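Local coordinates for putative diflavin flavoprotein A 3 (Synechocystis sp., PDB 6H0C) that probably passes electrons from NADH to oxygen, reducing it to water, this chain being the flavodiiron core of a longer modular cyanobacterial protein, at residues Arg24-Ile29 with Pro380-Leu385; Thr332-Lys338 with Phe362-Phe367; Ile355-Glu359 with Asp372-Val376. All coordinates share one frame; numbering follows the deposited sequence.

Interaction 1. Residues Arg24-Ile29 with Pro380-Leu385; sequences RLKFEI and PTDQTL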
loop_
_atom_site.group_PDB
_atom_site.type_symbol
_atom_site.label_atom_id
_atom_site.label_comp_id
_atom_site.label_asym_id
_atom_site.label_seq_id
_atom_site.Cartn_x
_atom_site.Cartn_y
_atom_site.Cartn_z
ATOM N N ARG A 24 10.086 15.224 -2.812
ATOM C CA ARG A 24 10.003 13.776 -2.921
ATOM C C ARG A 24 11.146 13.181 -2.105
ATOM O O ARG A 24 12.287 13.652 -2.188
ATOM C CB ARG A 24 10.074 13.327 -4.377
ATOM C CG ARG A 24 10.014 11.824 -4.554
ATOM C CD ARG A 24 10.076 11.461 -6.021
ATOM N NE ARG A 24 11.220 12.104 -6.660
ATOM C CZ ARG A 24 11.600 11.892 -7.915
ATOM N NH1 ARG A 24 10.922 11.050 -8.690
ATOM N NH2 ARG A 24 12.662 12.524 -8.395
ATOM N N LEU A 25 10.841 12.168 -1.299
ATOM C CA LEU A 25 11.854 11.572 -0.439
ATOM C C LEU A 25 12.264 10.161 -0.897
ATOM O O LEU A 25 13.376 9.714 -0.604
ATOM C CB LEU A 25 11.363 11.544 1.019
ATOM C CG LEU A 25 11.105 12.907 1.686
ATOM C CD1 LEU A 25 10.895 12.772 3.194
ATOM C CD2 LEU A 25 12.212 13.905 1.388
ATOM N N LYS A 26 11.378 9.467 -1.615
ATOM C CA LYS A 26 11.683 8.132 -2.136
ATOM C C LYS A 26 11.468 8.057 -3.650
ATOM O O LYS A 26 10.569 8.698 -4.186
ATOM C CB LYS A 26 10.819 7.050 -1.470
ATOM C CG LYS A 26 10.311 7.321 -0.054
ATOM C CD LYS A 26 9.188 6.317 0.283
ATOM C CE LYS A 26 8.586 6.519 1.669
ATOM N NZ LYS A 26 9.457 5.972 2.749
ATOM N N PHE A 27 12.285 7.260 -4.334
ATOM C CA PHE A 27 12.036 6.964 -5.739
ATOM C C PHE A 27 10.993 5.864 -5.836
ATOM O O PHE A 27 11.319 4.688 -6.017
ATOM C CB PHE A 27 13.320 6.549 -6.469
ATOM C CG PHE A 27 14.336 7.643 -6.564
ATOM C CD1 PHE A 27 14.126 8.735 -7.399
ATOM C CD2 PHE A 27 15.500 7.592 -5.812
ATOM C CE1 PHE A 27 15.066 9.761 -7.488
ATOM C CE2 PHE A 27 16.442 8.611 -5.894
ATOM C CZ PHE A 27 16.226 9.697 -6.735
ATOM N N GLU A 28 9.735 6.246 -5.684
ATOM C CA GLU A 28 8.642 5.319 -5.910
ATOM C C GLU A 28 7.686 5.983 -6.873
ATOM O O GLU A 28 7.523 7.198 -6.826
ATOM C CB GLU A 28 7.965 4.944 -4.600
ATOM C CG GLU A 28 8.865 4.115 -3.709
ATOM C CD GLU A 28 8.256 3.873 -2.356
ATOM O OE1 GLU A 28 7.081 4.243 -2.155
ATOM O OE2 GLU A 28 8.958 3.315 -1.487
ATOM N N ILE A 29 7.093 5.202 -7.768
ATOM C CA ILE A 29 6.325 5.764 -8.881
ATOM C C ILE A 29 5.222 6.711 -8.385
ATOM O O ILE A 29 4.908 7.706 -9.043
ATOM C CB ILE A 29 5.714 4.629 -9.769
ATOM C CG1 ILE A 29 5.303 5.149 -11.146
ATOM C CG2 ILE A 29 4.542 3.960 -9.087
ATOM C CD1 ILE A 29 6.465 5.461 -12.036
ATOM N N PRO A 380 16.866 1.413 -6.678
ATOM C CA PRO A 380 16.265 2.000 -7.877
ATOM C C PRO A 380 16.435 3.507 -7.898
ATOM O O PRO A 380 16.431 4.129 -6.837
ATOM C CB PRO A 380 14.787 1.626 -7.751
ATOM C CG PRO A 380 14.774 0.440 -6.847
ATOM C CD PRO A 380 15.890 0.647 -5.884
ATOM N N THR A 381 16.585 4.081 -9.088
ATOM C CA THR A 381 16.668 5.529 -9.240
ATOM C C THR A 381 15.500 6.029 -10.065
ATOM O O THR A 381 14.642 5.247 -10.472
ATOM C CB THR A 381 17.971 5.965 -9.923
ATOM O OG1 THR A 381 17.927 5.594 -11.308
ATOM C CG2 THR A 381 19.173 5.314 -9.250
ATOM N N ASP A 382 15.479 7.332 -10.320
ATOM C CA ASP A 382 14.423 7.936 -11.124
ATOM C C ASP A 382 14.303 7.262 -12.486
ATOM O O ASP A 382 13.205 6.942 -12.938
ATOM C CB ASP A 382 14.681 9.429 -11.308
ATOM C CG ASP A 382 13.406 10.216 -11.502
ATOM O OD1 ASP A 382 12.343 9.591 -11.706
ATOM O OD2 ASP A 382 13.469 11.464 -11.446
ATOM N N GLN A 383 15.435 7.035 -13.143
ATOM C CA GLN A 383 15.379 6.473 -14.475
ATOM C C GLN A 383 15.032 4.987 -14.410
ATOM O O GLN A 383 14.411 4.460 -15.334
ATOM C CB GLN A 383 16.681 6.699 -15.227
ATOM C CG GLN A 383 16.448 6.870 -16.721
ATOM C CD GLN A 383 17.729 7.078 -17.504
ATOM O OE1 GLN A 383 18.685 7.695 -17.019
ATOM N NE2 GLN A 383 17.757 6.562 -18.728
ATOM N N THR A 384 15.418 4.321 -13.321
ATOM C CA THR A 384 14.999 2.935 -13.084
ATOM C C THR A 384 13.493 2.811 -13.226
ATOM O O THR A 384 12.995 1.982 -13.979
ATOM C CB THR A 384 15.374 2.429 -11.680
ATOM O OG1 THR A 384 16.778 2.571 -11.464
ATOM C CG2 THR A 384 14.994 0.970 -11.535
ATOM N N LEU A 385 12.776 3.655 -12.490
ATOM C CA LEU A 385 11.321 3.629 -12.488
ATOM C C LEU A 385 10.765 3.864 -13.883
ATOM O O LEU A 385 9.827 3.191 -14.295
ATOM C CB LEU A 385 10.760 4.674 -11.525
ATOM C CG LEU A 385 11.134 4.537 -10.049
ATOM C CD1 LEU A 385 10.488 5.652 -9.233
ATOM C CD2 LEU A 385 10.710 3.184 -9.541
#

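Interaction 2. Residues Thr332-Lys338 with Phe362-Phe367; sequences TLANASK and FRDAGF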
loop_
_atom_site.group_PDB
_atom_site.type_symbol
_atom_site.label_atom_id
_atom_site.label_comp_id
_atom_site.label_asym_id
_atom_site.label_seq_id
_atom_site.Cartn_x
_atom_site.Cartn_y
_atom_site.Cartn_z
ATOM N N THR A 332 2.059 -21.519 -11.173
ATOM C CA THR A 332 1.976 -20.848 -12.462
ATOM C C THR A 332 2.278 -21.825 -13.600
ATOM O O THR A 332 1.533 -21.895 -14.577
ATOM C CB THR A 332 2.933 -19.645 -12.523
ATOM O OG1 THR A 332 2.549 -18.687 -11.527
ATOM C CG2 THR A 332 2.878 -18.979 -13.900
ATOM N N LEU A 333 3.352 -22.600 -13.466
ATOM C CA LEU A 333 3.697 -23.575 -14.502
ATOM C C LEU A 333 2.615 -24.643 -14.644
ATOM O O LEU A 333 2.318 -25.088 -15.757
ATOM C CB LEU A 333 5.048 -24.238 -14.208
ATOM C CG LEU A 333 6.288 -23.360 -14.382
ATOM C CD1 LEU A 333 7.528 -24.102 -13.934
ATOM C CD2 LEU A 333 6.422 -22.938 -15.825
ATOM N N ALA A 334 2.026 -25.051 -13.523
ATOM C CA ALA A 334 0.991 -26.083 -13.553
ATOM C C ALA A 334 -0.295 -25.584 -14.197
ATOM O O ALA A 334 -1.122 -26.381 -14.616
ATOM C CB ALA A 334 0.703 -26.595 -12.147
ATOM N N ASN A 335 -0.467 -24.270 -14.285
ATOM C CA ASN A 335 -1.756 -23.736 -14.719
ATOM C C ASN A 335 -1.754 -22.833 -15.941
ATOM O O ASN A 335 -2.777 -22.710 -16.610
ATOM C CB ASN A 335 -2.403 -22.981 -13.569
ATOM C CG ASN A 335 -2.907 -23.907 -12.500
ATOM O OD1 ASN A 335 -3.966 -24.528 -12.651
ATOM N ND2 ASN A 335 -2.146 -24.028 -11.415
ATOM N N ALA A 336 -0.630 -22.199 -16.234
ATOM C CA ALA A 336 -0.599 -21.242 -17.331
ATOM C C ALA A 336 -0.480 -21.924 -18.696
ATOM O O ALA A 336 0.316 -22.846 -18.889
ATOM C CB ALA A 336 0.542 -20.248 -17.135
ATOM N N SER A 337 -1.287 -21.460 -19.641
ATOM C CA SER A 337 -1.129 -21.857 -21.031
ATOM C C SER A 337 0.122 -21.216 -21.630
ATOM O O SER A 337 0.452 -20.064 -21.319
ATOM C CB SER A 337 -2.358 -21.458 -21.838
ATOM O OG SER A 337 -2.061 -21.494 -23.223
ATOM N N LYS A 338 0.815 -21.947 -22.496
ATOM C CA LYS A 338 2.041 -21.428 -23.101
ATOM C C LYS A 338 1.792 -20.222 -24.019
ATOM O O LYS A 338 2.739 -19.581 -24.466
ATOM C CB LYS A 338 2.765 -22.533 -23.882
ATOM C CG LYS A 338 3.346 -23.649 -23.019
ATOM C CD LYS A 338 4.257 -24.555 -23.844
ATOM C CE LYS A 338 4.823 -25.715 -23.027
ATOM N NZ LYS A 338 5.829 -26.507 -23.804
ATOM N N PHE A 362 10.988 -20.318 -17.299
ATOM C CA PHE A 362 9.926 -19.891 -18.194
ATOM C C PHE A 362 10.329 -20.106 -19.656
ATOM O O PHE A 362 9.502 -20.517 -20.478
ATOM C CB PHE A 362 9.550 -18.431 -17.918
ATOM C CG PHE A 362 8.786 -18.248 -16.633
ATOM C CD1 PHE A 362 7.726 -19.091 -16.318
ATOM C CD2 PHE A 362 9.138 -17.259 -15.729
ATOM C CE1 PHE A 362 7.023 -18.939 -15.124
ATOM C CE2 PHE A 362 8.441 -17.107 -14.536
ATOM C CZ PHE A 362 7.388 -17.944 -14.233
ATOM N N ARG A 363 11.598 -19.868 -19.978
ATOM C CA ARG A 363 12.058 -20.133 -21.340
ATOM C C ARG A 363 11.971 -21.626 -21.667
ATOM O O ARG A 363 11.456 -21.998 -22.719
ATOM C CB ARG A 363 13.481 -19.632 -21.564
ATOM C CG ARG A 363 13.968 -19.889 -22.992
ATOM C CD ARG A 363 15.247 -19.135 -23.320
ATOM N NE ARG A 363 16.180 -19.149 -22.200
ATOM C CZ ARG A 363 16.633 -18.056 -21.592
ATOM N NH1 ARG A 363 16.250 -16.852 -22.005
ATOM N NH2 ARG A 363 17.478 -18.170 -20.575
ATOM N N ASP A 364 12.460 -22.477 -20.771
ATOM C CA ASP A 364 12.371 -23.924 -20.979
ATOM C C ASP A 364 10.921 -24.389 -21.095
ATOM O O ASP A 364 10.620 -25.343 -21.816
ATOM C CB ASP A 364 13.063 -24.684 -19.846
ATOM C CG ASP A 364 14.566 -24.508 -19.866
ATOM O OD1 ASP A 364 15.235 -24.962 -18.912
ATOM O OD2 ASP A 364 15.075 -23.903 -20.835
ATOM N N ALA A 365 10.024 -23.708 -20.391
ATOM C CA ALA A 365 8.618 -24.090 -20.371
ATOM C C ALA A 365 7.866 -23.557 -21.586
ATOM O O ALA A 365 6.648 -23.696 -21.667
ATOM C CB ALA A 365 7.956 -23.609 -19.088
ATOM N N GLY A 366 8.589 -22.933 -22.515
ATOM C CA GLY A 366 8.017 -22.536 -23.790
ATOM C C GLY A 366 7.274 -21.210 -23.854
ATOM O O GLY A 366 6.492 -20.979 -24.775
ATOM N N PHE A 367 7.507 -20.325 -22.892
ATOM C CA PHE A 367 6.855 -19.021 -22.927
ATOM C C PHE A 367 7.650 -18.023 -23.747
ATOM O O PHE A 367 8.877 -18.091 -23.811
ATOM C CB PHE A 367 6.648 -18.475 -21.515
ATOM C CG PHE A 367 5.742 -19.318 -20.680
ATOM C CD1 PHE A 367 4.371 -19.151 -20.741
ATOM C CD2 PHE A 367 6.258 -20.291 -19.844
ATOM C CE1 PHE A 367 3.538 -19.933 -19.978
ATOM C CE2 PHE A 367 5.427 -21.075 -19.080
ATOM C CZ PHE A 367 4.065 -20.898 -19.149
#

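Interaction 3. Residues Ile355-Glu359 with Asp372-Val376; sequences IDMLE and DTIRV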
loop_
_atom_site.group_PDB
_atom_site.type_symbol
_atom_site.label_atom_id
_atom_site.label_comp_id
_atom_site.label_asym_id
_atom_site.label_seq_id
_atom_site.Cartn_x
_atom_site.Cartn_y
_atom_site.Cartn_z
ATOM N N ILE A 355 16.560 -14.288 -10.524
ATOM C CA ILE A 355 16.113 -13.782 -11.819
ATOM C C ILE A 355 16.522 -14.732 -12.949
ATOM O O ILE A 355 15.717 -15.048 -13.837
ATOM C CB ILE A 355 16.675 -12.372 -12.077
ATOM C CG1 ILE A 355 16.136 -11.403 -11.022
ATOM C CG2 ILE A 355 16.325 -11.902 -13.483
ATOM C CD1 ILE A 355 16.774 -10.035 -11.049
ATOM N N ASP A 356 17.769 -15.197 -12.905
ATOM C CA ASP A 356 18.243 -16.173 -13.882
ATOM C C ASP A 356 17.394 -17.451 -13.819
ATOM O O ASP A 356 16.970 -17.976 -14.854
ATOM C CB ASP A 356 19.720 -16.504 -13.653
ATOM C CG ASP A 356 20.630 -15.287 -13.787
ATOM O OD1 ASP A 356 20.260 -14.318 -14.492
ATOM O OD2 ASP A 356 21.726 -15.310 -13.184
ATOM N N MET A 357 17.136 -17.935 -12.605
ATOM C CA MET A 357 16.353 -19.154 -12.418
ATOM C C MET A 357 14.976 -19.019 -13.078
ATOM O O MET A 357 14.564 -19.870 -13.870
ATOM C CB MET A 357 16.210 -19.471 -10.926
ATOM C CG MET A 357 15.504 -20.788 -10.618
ATOM S SD MET A 357 13.699 -20.666 -10.608
ATOM C CE MET A 357 13.410 -19.580 -9.202
ATOM N N LEU A 358 14.274 -17.936 -12.760
ATOM C CA LEU A 358 12.951 -17.697 -13.327
ATOM C C LEU A 358 12.970 -17.565 -14.858
ATOM O O LEU A 358 12.132 -18.152 -15.554
ATOM C CB LEU A 358 12.335 -16.446 -12.703
ATOM C CG LEU A 358 11.898 -16.569 -11.242
ATOM C CD1 LEU A 358 11.456 -15.213 -10.723
ATOM C CD2 LEU A 358 10.784 -17.602 -11.096
ATOM N N GLU A 359 13.916 -16.794 -15.381
ATOM C CA GLU A 359 14.004 -16.598 -16.820
ATOM C C GLU A 359 14.181 -17.947 -17.517
ATOM O O GLU A 359 13.495 -18.256 -18.491
ATOM C CB GLU A 359 15.162 -15.654 -17.155
ATOM C CG GLU A 359 15.386 -15.411 -18.645
ATOM C CD GLU A 359 16.439 -14.346 -18.907
ATOM O OE1 GLU A 359 17.560 -14.473 -18.371
ATOM O OE2 GLU A 359 16.138 -13.379 -19.636
ATOM N N ASP A 372 12.448 -7.535 -22.295
ATOM C CA ASP A 372 13.714 -8.127 -21.896
ATOM C C ASP A 372 13.799 -8.163 -20.371
ATOM O O ASP A 372 13.450 -7.188 -19.706
ATOM C CB ASP A 372 14.886 -7.345 -22.493
ATOM C CG ASP A 372 14.925 -7.423 -24.008
ATOM O OD1 ASP A 372 14.625 -8.507 -24.549
ATOM O OD2 ASP A 372 15.252 -6.402 -24.658
ATOM N N THR A 373 14.254 -9.291 -19.831
ATOM C CA THR A 373 14.374 -9.478 -18.390
ATOM C C THR A 373 15.073 -8.297 -17.721
ATOM O O THR A 373 16.108 -7.827 -18.185
ATOM C CB THR A 373 15.126 -10.777 -18.064
ATOM O OG1 THR A 373 14.352 -11.893 -18.522
ATOM C CG2 THR A 373 15.350 -10.904 -16.563
ATOM N N ILE A 374 14.480 -7.810 -16.638
ATOM C CA ILE A 374 14.971 -6.624 -15.957
ATOM C C ILE A 374 15.804 -6.970 -14.731
ATOM O O ILE A 374 15.326 -7.635 -13.811
ATOM C CB ILE A 374 13.804 -5.723 -15.522
ATOM C CG1 ILE A 374 13.149 -5.086 -16.746
ATOM C CG2 ILE A 374 14.277 -4.659 -14.556
ATOM C CD1 ILE A 374 11.819 -4.437 -16.430
ATOM N N ARG A 375 17.051 -6.511 -14.728
ATOM C CA ARG A 375 17.949 -6.704 -13.598
ATOM C C ARG A 375 18.408 -5.353 -13.045
ATOM O O ARG A 375 19.128 -4.614 -13.709
ATOM C CB ARG A 375 19.150 -7.549 -14.019
ATOM C CG ARG A 375 18.783 -8.973 -14.416
ATOM C CD ARG A 375 19.987 -9.756 -14.924
ATOM N NE ARG A 375 19.684 -11.173 -15.105
ATOM C CZ ARG A 375 19.212 -11.700 -16.234
ATOM N NH1 ARG A 375 18.983 -10.927 -17.289
ATOM N NH2 ARG A 375 18.970 -13.002 -16.309
ATOM N N VAL A 376 17.977 -5.030 -11.830
ATOM C CA VAL A 376 18.342 -3.768 -11.192
ATOM C C VAL A 376 19.268 -3.983 -10.009
ATOM O O VAL A 376 18.861 -4.564 -8.999
ATOM C CB VAL A 376 17.105 -3.009 -10.695
ATOM C CG1 VAL A 376 17.529 -1.712 -10.010
ATOM C CG2 VAL A 376 16.155 -2.739 -11.849
HETATM O O HOH W 1 20.229 -11.787 -12.676
HETATM O O HOH W 2 14.869 -11.615 -22.046
HETATM O O HOH W 3 18.125 -11.690 -19.925
#

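Interaction 1. Residues Arg24-Ile29 with Pro380-Leu385
The N-terminal turn of helix 382-404, the last helix of the flavodoxin-like domain, receives Phe27 and Arg24 from the loop between strands 14-21 and 37-45 of the metallo-hydrolase-like part, so that the contact joins two domains. The Phe27 ring lies with one face over the backbone where the helix begins: Asp382 N sits 3.5 Å above its plane, toward the rim, and Thr381 CA also lies over that face. Thr381 is the N-cap residue, and its N-H is bonded to Thr384 OG1 at 2.8 Å, which braces the turn under the ring. Phe27 is also the centre of an inverse gamma turn, and its carbonyl carbon meets Leu385 CD1 at 3.4 Å. Leu385 CD1 also reaches Phe27 CB at 4.1 Å, while Ile29 CD1 comes to 4.4 Å from Leu385 CB. Arg24 starts out with CG opposite its backbone N (chi1 179°) and bends at chi3, which turns the guanidinium to Asp382. Phe27 CD1 lies over the centre of that guanidinium, and Asp382 OD2 meets Arg24 NH2 at the edge, near the plane, at 3.3 Å. The N-H points fairly straight at the oxygen, but at this length the hydrogen bond within the salt bridge is weak. Aromatic and aliphatic packing on backbone therefore makes up most of the joint, with a long ion pair at its partly exposed margin whose contribution is probably modest.

Interaction 2. Residues Thr332-Lys338 with Phe362-Phe367
Leu333 fits its CD2 methyl into a hollow formed by three side chains at and just beyond the end of helix 353-364, a compact example of packing between neighbouring helix ends. Around Leu333 CD2, Ala365 CB forms one wall at 3.7 Å, Phe367 CE2 another at 3.9 Å, and the Phe362 ring a third, with Phe362 CD1 at 4.1 Å. With CG turned beside its backbone N (chi1 -71°), Leu333 sends this branch across the gap from its own helix. The methyl arrives at the edge of the Phe367 ring, near its plane.

Phe367 supplies the reciprocal bump. Its ring enters the bend where the chain leaves helix 323-335, with Leu333 at one part of the rim and Ser337 O at another, the oxygen 3.4 Å from Phe367 CE1. Ala336 CB touches CZ and CE1, and Lys338 CA approaches the ring obliquely. Farther out, the extended Lys338 chain runs alongside the end of the other helix, its CD 3.3 Å from Ala365 O. Gly366 has no side chain, and the Lys338 stem runs where a beta carbon would otherwise project.

The bend that presents Phe367 is a Schellman motif: Phe367 N binds Phe362 O at 3.1 Å and Gly366 N binds Arg363 O at 3.0 Å, with positive phi at Gly366. The rings of Phe362 and Phe367 both make edge-to-face contacts with Phe310 of strand 309-313, and both side chains touch Cys342 of strand 341-348. Two adjacent helices thus meet at their C-terminal ends above shared strands, the layered packing typical of the three-layer alpha/beta/alpha sandwich, built on a parallel sheet, of a flavodoxin-like domain.

Interaction 3. Residues Ile355-Glu359 with Asp372-Val376
Ile355, Asp356 and Glu359 on one side of helix 353-364 meet Arg375 of strand 368-377, the outermost strand of the parallel flavodoxin-like sheet, and Thr373 two residues earlier. Helix and strand belong to a beta-alpha-beta unit, and the short segments illustrate its usual geometry, with axes 10.4 Å apart at closest approach and directed at 176° to each other.

Asp356, Glu359 and Arg375 form a salt-bridge network. Arg375 NH2 serves two carboxylates, reaching Asp356 OD1 at 2.6 Å and Glu359 OE1 at 2.9 Å. The first bond runs nearly along the C-O axis of Asp356, though OD1 is tilted from the guanidinium plane. The second is straighter, at 161°, and OE1 lies in the guanidinium plane while NH2 sits above the plane of the Glu359 carboxylate. NE adds a weak bond to Asp356 OD1, and water 1 spans the same two atoms. The two carboxylates, in and near its plane, probably fix the guanidinium's rotation and offset its charge.

Hydroxyl and water-mediated hydrogen bonds form a second group. Thr373 OG1 donates to Glu359 OE2 at 2.6 Å, from above the carboxylate plane. Glu359 leaves the helix fully extended (chi1 178°), which carries its carboxylate out to both Thr373 and Arg375. Water 3 donates to OE2 and accepts from Arg375 NH1, and water 2 links OE2 to Thr373 N, so one carboxylate oxygen gathers three donors.

Van der Waals packing lies beneath the charges. The Ile355 CD1 methyl rests 3.9 Å from the backbone carbonyl oxygen Ile374 O. Ile355 CG2 lies over one face of the Arg375 guanidinium, and Thr373 CG2 is a second methyl over it, offset toward the rim. Ile355 CG2 presses against Thr373 CG2 at 3.4 Å, tighter than ordinary carbon packing.

From the N terminus, the chain first reaches 24-29, which finds its partner only at 380-385; interaction 1 therefore closes a loop of 350 residues and ties the metallo-hydrolase-like part to the flavodoxin-like domain. Interactions 2 and 3 both fall within that loop. Residues 332-338 pair with 362-367, but 355-359 comes between them and pairs with 372-376, beyond the second partner, so these two short closures cross. They share helix 353-364, interaction 2 tying it to helix 323-335 and interaction 3 to strand 368-377. That strand leads into helix 382-404, and Val376 CG2 packs 3.9 Å from Thr384 CG2, where interactions 3 and 1 touch.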